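Local structure of malonyl CoA-acyl carrier protein transacylase (Burkholderia pseudomallei, 3G87) at residues 131-136 / 160-165; 150-155 / 169-174. The protein probably transfers the malonyl group from malonyl-CoA to holo-acyl carrier protein, giving malonyl-acyl carrier protein and free CoA. All coordinates share one frame; numbering follows the deposited sequence.

Contact 1 (131-136 / 160-165); sequences AIVNAS and PSQLVI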
loop_
_atom_site.group_PDB
_atom_site.type_symbol
_atom_site.label_atom_id
_atom_site.label_comp_id
_atom_site.label_asym_id
_atom_site.label_seq_id
_atom_site.Cartn_x
_atom_site.Cartn_y
_atom_site.Cartn_z
ATOM N N ALA A 131 14.572 0.846 -2.189
ATOM C CA ALA A 131 14.020 2.121 -2.486
ATOM C C ALA A 131 15.180 2.966 -2.953
ATOM O O ALA A 131 16.292 2.910 -2.352
ATOM C CB ALA A 131 13.388 2.725 -1.233
ATOM N N ILE A 132 14.940 3.731 -4.013
ATOM C CA ILE A 132 15.977 4.581 -4.596
ATOM C C ILE A 132 15.568 6.018 -4.406
ATOM O O ILE A 132 14.415 6.379 -4.646
ATOM C CB ILE A 132 16.185 4.305 -6.100
ATOM C CG1 ILE A 132 16.258 2.796 -6.417
ATOM C CG2 ILE A 132 17.383 5.073 -6.655
ATOM C CD1 ILE A 132 17.204 2.015 -5.591
ATOM N N VAL A 133 16.500 6.842 -3.950
ATOM C CA VAL A 133 16.216 8.254 -3.723
ATOM C C VAL A 133 17.106 9.097 -4.635
ATOM O O VAL A 133 18.305 8.843 -4.749
ATOM C CB VAL A 133 16.298 8.617 -2.181
ATOM C CG1 VAL A 133 17.673 8.272 -1.585
ATOM C CG2 VAL A 133 15.978 10.067 -1.928
ATOM N N ASN A 134 16.482 10.043 -5.337
ATOM C CA ASN A 134 17.157 11.099 -6.147
ATOM C C ASN A 134 17.643 10.711 -7.549
ATOM O O ASN A 134 18.524 11.358 -8.138
ATOM C CB ASN A 134 18.219 11.875 -5.349
ATOM C CG ASN A 134 17.615 12.671 -4.223
ATOM O OD1 ASN A 134 18.063 12.576 -3.067
ATOM N ND2 ASN A 134 16.580 13.453 -4.539
ATOM N N ALA A 135 17.015 9.666 -8.085
ATOM C CA ALA A 135 17.102 9.352 -9.494
ATOM C C ALA A 135 15.685 9.410 -10.085
ATOM O O ALA A 135 14.698 9.076 -9.419
ATOM C CB ALA A 135 17.751 7.972 -9.697
ATOM N N SER A 136 15.600 9.813 -11.322
ATOM C CA SER A 136 14.359 9.778 -12.011
ATOM C C SER A 136 14.126 8.382 -12.521
ATOM O O SER A 136 14.976 7.577 -12.430
ATOM C CB SER A 136 14.379 10.761 -13.139
ATOM O OG SER A 136 15.209 10.303 -14.116
ATOM N N PRO A 160 8.551 11.990 -7.373
ATOM C CA PRO A 160 9.479 12.062 -8.482
ATOM C C PRO A 160 10.915 11.676 -8.194
ATOM O O PRO A 160 11.600 11.248 -9.096
ATOM C CB PRO A 160 9.331 13.475 -8.940
ATOM C CG PRO A 160 7.964 13.785 -8.580
ATOM C CD PRO A 160 7.770 13.217 -7.283
ATOM N N SER A 161 11.325 11.762 -6.951
ATOM C CA SER A 161 12.648 11.381 -6.534
ATOM C C SER A 161 12.683 10.164 -5.660
ATOM O O SER A 161 13.675 9.908 -5.047
ATOM C CB SER A 161 13.288 12.502 -5.779
ATOM O OG SER A 161 12.439 12.925 -4.753
ATOM N N GLN A 162 11.600 9.417 -5.611
ATOM C CA GLN A 162 11.525 8.257 -4.758
ATOM C C GLN A 162 10.765 7.120 -5.351
ATOM O O GLN A 162 9.601 7.184 -5.499
ATOM C CB GLN A 162 10.968 8.614 -3.401
ATOM C CG GLN A 162 11.711 9.710 -2.704
ATOM C CD GLN A 162 10.945 10.274 -1.570
ATOM O OE1 GLN A 162 10.576 11.415 -1.588
ATOM N NE2 GLN A 162 10.667 9.459 -0.601
ATOM N N LEU A 163 11.472 6.072 -5.693
ATOM C CA LEU A 163 10.925 4.966 -6.418
ATOM C C LEU A 163 11.491 3.733 -5.819
ATOM O O LEU A 163 12.520 3.779 -5.236
ATOM C CB LEU A 163 11.271 5.042 -7.901
ATOM C CG LEU A 163 10.890 6.287 -8.695
ATOM C CD1 LEU A 163 11.916 7.287 -8.801
ATOM C CD2 LEU A 163 10.253 6.089 -10.003
ATOM N N VAL A 164 10.764 2.640 -5.965
ATOM C CA VAL A 164 11.151 1.335 -5.501
ATOM C C VAL A 164 11.283 0.349 -6.632
ATOM O O VAL A 164 10.478 0.262 -7.480
ATOM C CB VAL A 164 10.163 0.781 -4.451
ATOM C CG1 VAL A 164 10.699 -0.394 -3.764
ATOM C CG2 VAL A 164 9.788 1.783 -3.521
ATOM N N ILE A 165 12.343 -0.409 -6.588
ATOM C CA ILE A 165 12.605 -1.429 -7.538
ATOM C C ILE A 165 12.434 -2.766 -6.925
ATOM O O ILE A 165 12.528 -2.928 -5.758
ATOM C CB ILE A 165 14.043 -1.364 -8.093
ATOM C CG1 ILE A 165 15.038 -1.303 -6.972
ATOM C CG2 ILE A 165 14.226 -0.224 -9.051
ATOM C CD1 ILE A 165 16.388 -1.156 -7.416
#
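Just ahead of strand 162-168, the carbonyl O of Ser-161 accepts a hydrogen bond from Asn-134 N at 2.8 Å and also has the CA of Val-133 close by, in a CA-H...O contact. The Ser-161 side chain meets Asn-134 as well: Ser-161 CB lies 3.6 Å from Asn-134 ND2, a touch of the amide nitrogen on a methylene, while the Ser-161 backbone N turns to Thr-159 OG1. Gln-162 pairs with Val-133 as an antiparallel non-hydrogen-bonded pair, its CA 3.4 Å from Ile-132 O, and its OE1 is held by Thr-159. Leu-163 and Ile-132 form the hydrogen-bonded pair: Ile-132 N reaches Leu-163 O at 2.7 Å, and Leu-163 N returns to Ile-132 O at 3.1 Å. These strands, 127-133 and 162-168, are the two inner strands of a four-stranded antiparallel sheet with the ferredoxin-like order of the small subdomain of malonyl-CoA transacylases. On the face of Ile-132 and Leu-163, helix 137-146 lays Ile-140 against both. Leu-163 CG stands anti to its own carbonyl carbon (chi1 -56°), and the CD1 branch comes to 3.4 Å from Ala-135 O. Val-164 opposes Ala-131 on the other face, where CG2 of the valine meets CB of the alanine loosely, at 4.4 Å. In Ile-165 chi1 (51°) puts CG1 between the backbone N and the carbonyl carbon, and an anti chi2 (-176°) extends CD1 from it to 3.7 Å from Ile-132 CD1, the two chains crossing obliquely beside Ile-140.

Contact 2 (150-155 / 169-174); sequences VDTAIA and AHEIAR
Glu-171 OE1 is gripped by two donors from the turn before strand 153-159. The Thr-152 hydroxyl donates to it, OG1 to OE1 2.7 Å, on the anti lone pair, while Asp-151 N comes in on the syn lone pair at a longer 3.1 Å and a bent N-H...O angle of 143°. The two bonds, one on each lone pair of OE1, restrain the turn of the carboxylate. Beyond CG the glutamate chain is extended (chi2 -165°), and OE1 lies eclipsed with CB (chi3 0°), which brings both atoms to the same hydroxyl: Thr-152 OG1 is 3.3 Å from Glu-171 CB. The threonine and glutamate side chains run alongside in opposite senses rather than meeting head on.

The second oxygen faces the start of the turn, where Val-150 CG2 sits 3.9 Å from Glu-171 OE2. Asp-151 OD2 is also near, 4.4 Å from Glu-171 OE2, a like-charge neighbour that could favour protonation of one of the acids; the salt bridge of Asp-151 OD1 to Lys-198 would probably offset this in part.

Farther out the contact turns apolar. Thr-152 CG2, the branch anti to its backbone N, touches Ile-172 CD1 at 4.1 Å. Leu-144 of helix 137-146 and Pro-168 pack on the same threonine, while Ile-172 rests on Ala-128, Ala-130 and Ile-165 of the sheet. One buried carboxylate near the first turn of a helix thereby pins the turn that leads from helix 137-146 into edge strand 153-159, within the beta-alpha-beta-beta-alpha-beta arrangement of a ferredoxin-like subdomain.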
loop_
_atom_site.group_PDB
_atom_site.type_symbol
_atom_site.label_atom_id
_atom_site.label_comp_id
_atom_site.label_asym_id
_atom_site.label_seq_id
_atom_site.Cartn_x
_atom_site.Cartn_y
_atom_site.Cartn_z
ATOM N N VAL A 150 18.172 -7.401 -15.830
ATOM C CA VAL A 150 17.122 -7.613 -16.794
ATOM C C VAL A 150 15.745 -7.898 -16.219
ATOM O O VAL A 150 14.780 -7.626 -16.838
ATOM C CB VAL A 150 17.507 -8.697 -17.825
ATOM C CG1 VAL A 150 18.715 -8.282 -18.536
ATOM C CG2 VAL A 150 17.709 -10.032 -17.163
ATOM N N ASP A 151 15.684 -8.428 -15.027
ATOM C CA ASP A 151 14.446 -8.800 -14.417
ATOM C C ASP A 151 14.051 -7.871 -13.304
ATOM O O ASP A 151 13.222 -8.171 -12.535
ATOM C CB ASP A 151 14.559 -10.217 -13.914
ATOM C CG ASP A 151 14.592 -11.212 -15.020
ATOM O OD1 ASP A 151 13.865 -11.030 -15.950
ATOM O OD2 ASP A 151 15.336 -12.176 -14.959
ATOM N N THR A 152 14.661 -6.717 -13.274
ATOM C CA THR A 152 14.423 -5.732 -12.277
ATOM C C THR A 152 13.694 -4.566 -12.888
ATOM O O THR A 152 14.091 -4.102 -13.899
ATOM C CB THR A 152 15.739 -5.282 -11.646
ATOM O OG1 THR A 152 16.362 -6.390 -11.067
ATOM C CG2 THR A 152 15.534 -4.270 -10.592
ATOM N N ALA A 153 12.625 -4.115 -12.247
ATOM C CA ALA A 153 11.836 -2.967 -12.720
ATOM C C ALA A 153 11.320 -2.039 -11.603
ATOM O O ALA A 153 11.478 -2.317 -10.411
ATOM C CB ALA A 153 10.640 -3.509 -13.568
ATOM N N ILE A 154 10.661 -0.945 -11.974
ATOM C CA ILE A 154 10.064 -0.118 -10.983
ATOM C C ILE A 154 8.786 -0.785 -10.421
ATOM O O ILE A 154 7.881 -1.205 -11.182
ATOM C CB ILE A 154 9.694 1.253 -11.533
ATOM C CG1 ILE A 154 10.829 1.823 -12.384
ATOM C CG2 ILE A 154 9.217 2.174 -10.385
ATOM C CD1 ILE A 154 11.959 2.408 -11.630
ATOM N N ALA A 155 8.715 -0.830 -9.098
ATOM C CA ALA A 155 7.578 -1.428 -8.421
ATOM C C ALA A 155 6.645 -0.416 -7.754
ATOM O O ALA A 155 5.435 -0.660 -7.683
ATOM C CB ALA A 155 8.079 -2.436 -7.371
ATOM N N ALA A 169 16.759 -11.272 -6.051
ATOM C CA ALA A 169 17.586 -10.850 -4.933
ATOM C C ALA A 169 19.002 -10.420 -5.311
ATOM O O ALA A 169 19.498 -9.384 -4.853
ATOM C CB ALA A 169 17.618 -11.980 -3.864
ATOM N N HIS A 170 19.663 -11.206 -6.149
ATOM C CA HIS A 170 21.042 -10.889 -6.546
ATOM C C HIS A 170 21.156 -9.606 -7.380
ATOM O O HIS A 170 22.123 -8.836 -7.206
ATOM C CB HIS A 170 21.691 -12.104 -7.206
ATOM C CG HIS A 170 21.146 -12.436 -8.561
ATOM N ND1 HIS A 170 21.710 -11.950 -9.727
ATOM C CD2 HIS A 170 20.127 -13.250 -8.942
ATOM C CE1 HIS A 170 21.037 -12.420 -10.768
ATOM N NE2 HIS A 170 20.067 -13.207 -10.318
ATOM N N GLU A 171 20.131 -9.330 -8.190
ATOM C CA GLU A 171 20.073 -8.128 -9.029
ATOM C C GLU A 171 19.848 -6.975 -8.142
ATOM O O GLU A 171 20.552 -5.942 -8.216
ATOM C CB GLU A 171 18.981 -8.222 -10.075
ATOM C CG GLU A 171 19.337 -9.202 -11.208
ATOM C CD GLU A 171 18.464 -9.095 -12.482
ATOM O OE1 GLU A 171 17.529 -8.258 -12.569
ATOM O OE2 GLU A 171 18.718 -9.881 -13.430
ATOM N N ILE A 172 18.903 -7.132 -7.230
ATOM C CA ILE A 172 18.678 -6.053 -6.298
ATOM C C ILE A 172 19.990 -5.805 -5.512
ATOM O O ILE A 172 20.346 -4.650 -5.248
ATOM C CB ILE A 172 17.473 -6.312 -5.371
ATOM C CG1 ILE A 172 16.129 -6.203 -6.153
ATOM C CG2 ILE A 172 17.533 -5.391 -4.188
ATOM C CD1 ILE A 172 15.638 -4.760 -6.566
ATOM N N ALA A 173 20.697 -6.856 -5.147
ATOM C CA ALA A 173 21.950 -6.790 -4.443
ATOM C C ALA A 173 23.025 -6.045 -5.242
ATOM O O ALA A 173 23.626 -5.133 -4.774
ATOM C CB ALA A 173 22.392 -8.174 -4.124
ATOM N N ARG A 174 23.199 -6.418 -6.504
ATOM C CA ARG A 174 24.103 -5.692 -7.390
ATOM C C ARG A 174 23.753 -4.261 -7.677
ATOM O O ARG A 174 24.611 -3.527 -7.973
ATOM C CB ARG A 174 24.356 -6.434 -8.678
ATOM C CG ARG A 174 24.271 -7.845 -8.493
ATOM C CD ARG A 174 25.264 -8.649 -9.191
ATOM N NE ARG A 174 24.796 -10.019 -9.137
ATOM C CZ ARG A 174 25.522 -11.129 -9.188
ATOM N NH1 ARG A 174 26.828 -11.117 -9.291
ATOM N NH2 ARG A 174 24.874 -12.270 -9.118
#

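How the contacts relate
From the N terminus the chain runs through 131-136, helix 137-146, then 150-155, 160-165 and 169-174, and the two contacts cross because their segments alternate. Contact 1 closes a loop holding helix 137-146 and strand 153-159; contact 2 closes a shorter one made mostly of the hairpin of strands 153-159 and 162-168. Within the hairpin Val-164 O lies 2.6 Å from Ala-155 N, a probable hydrogen bond that joins the contacts directly. A separate touch runs from strand to helix, Ile-165 CG1 to Ile-172 CD1 at 3.5 Å. Strand 162-168, part of contact 1, leads straight into the helix of contact 2, so sheet and helix 169-175 are tied through it.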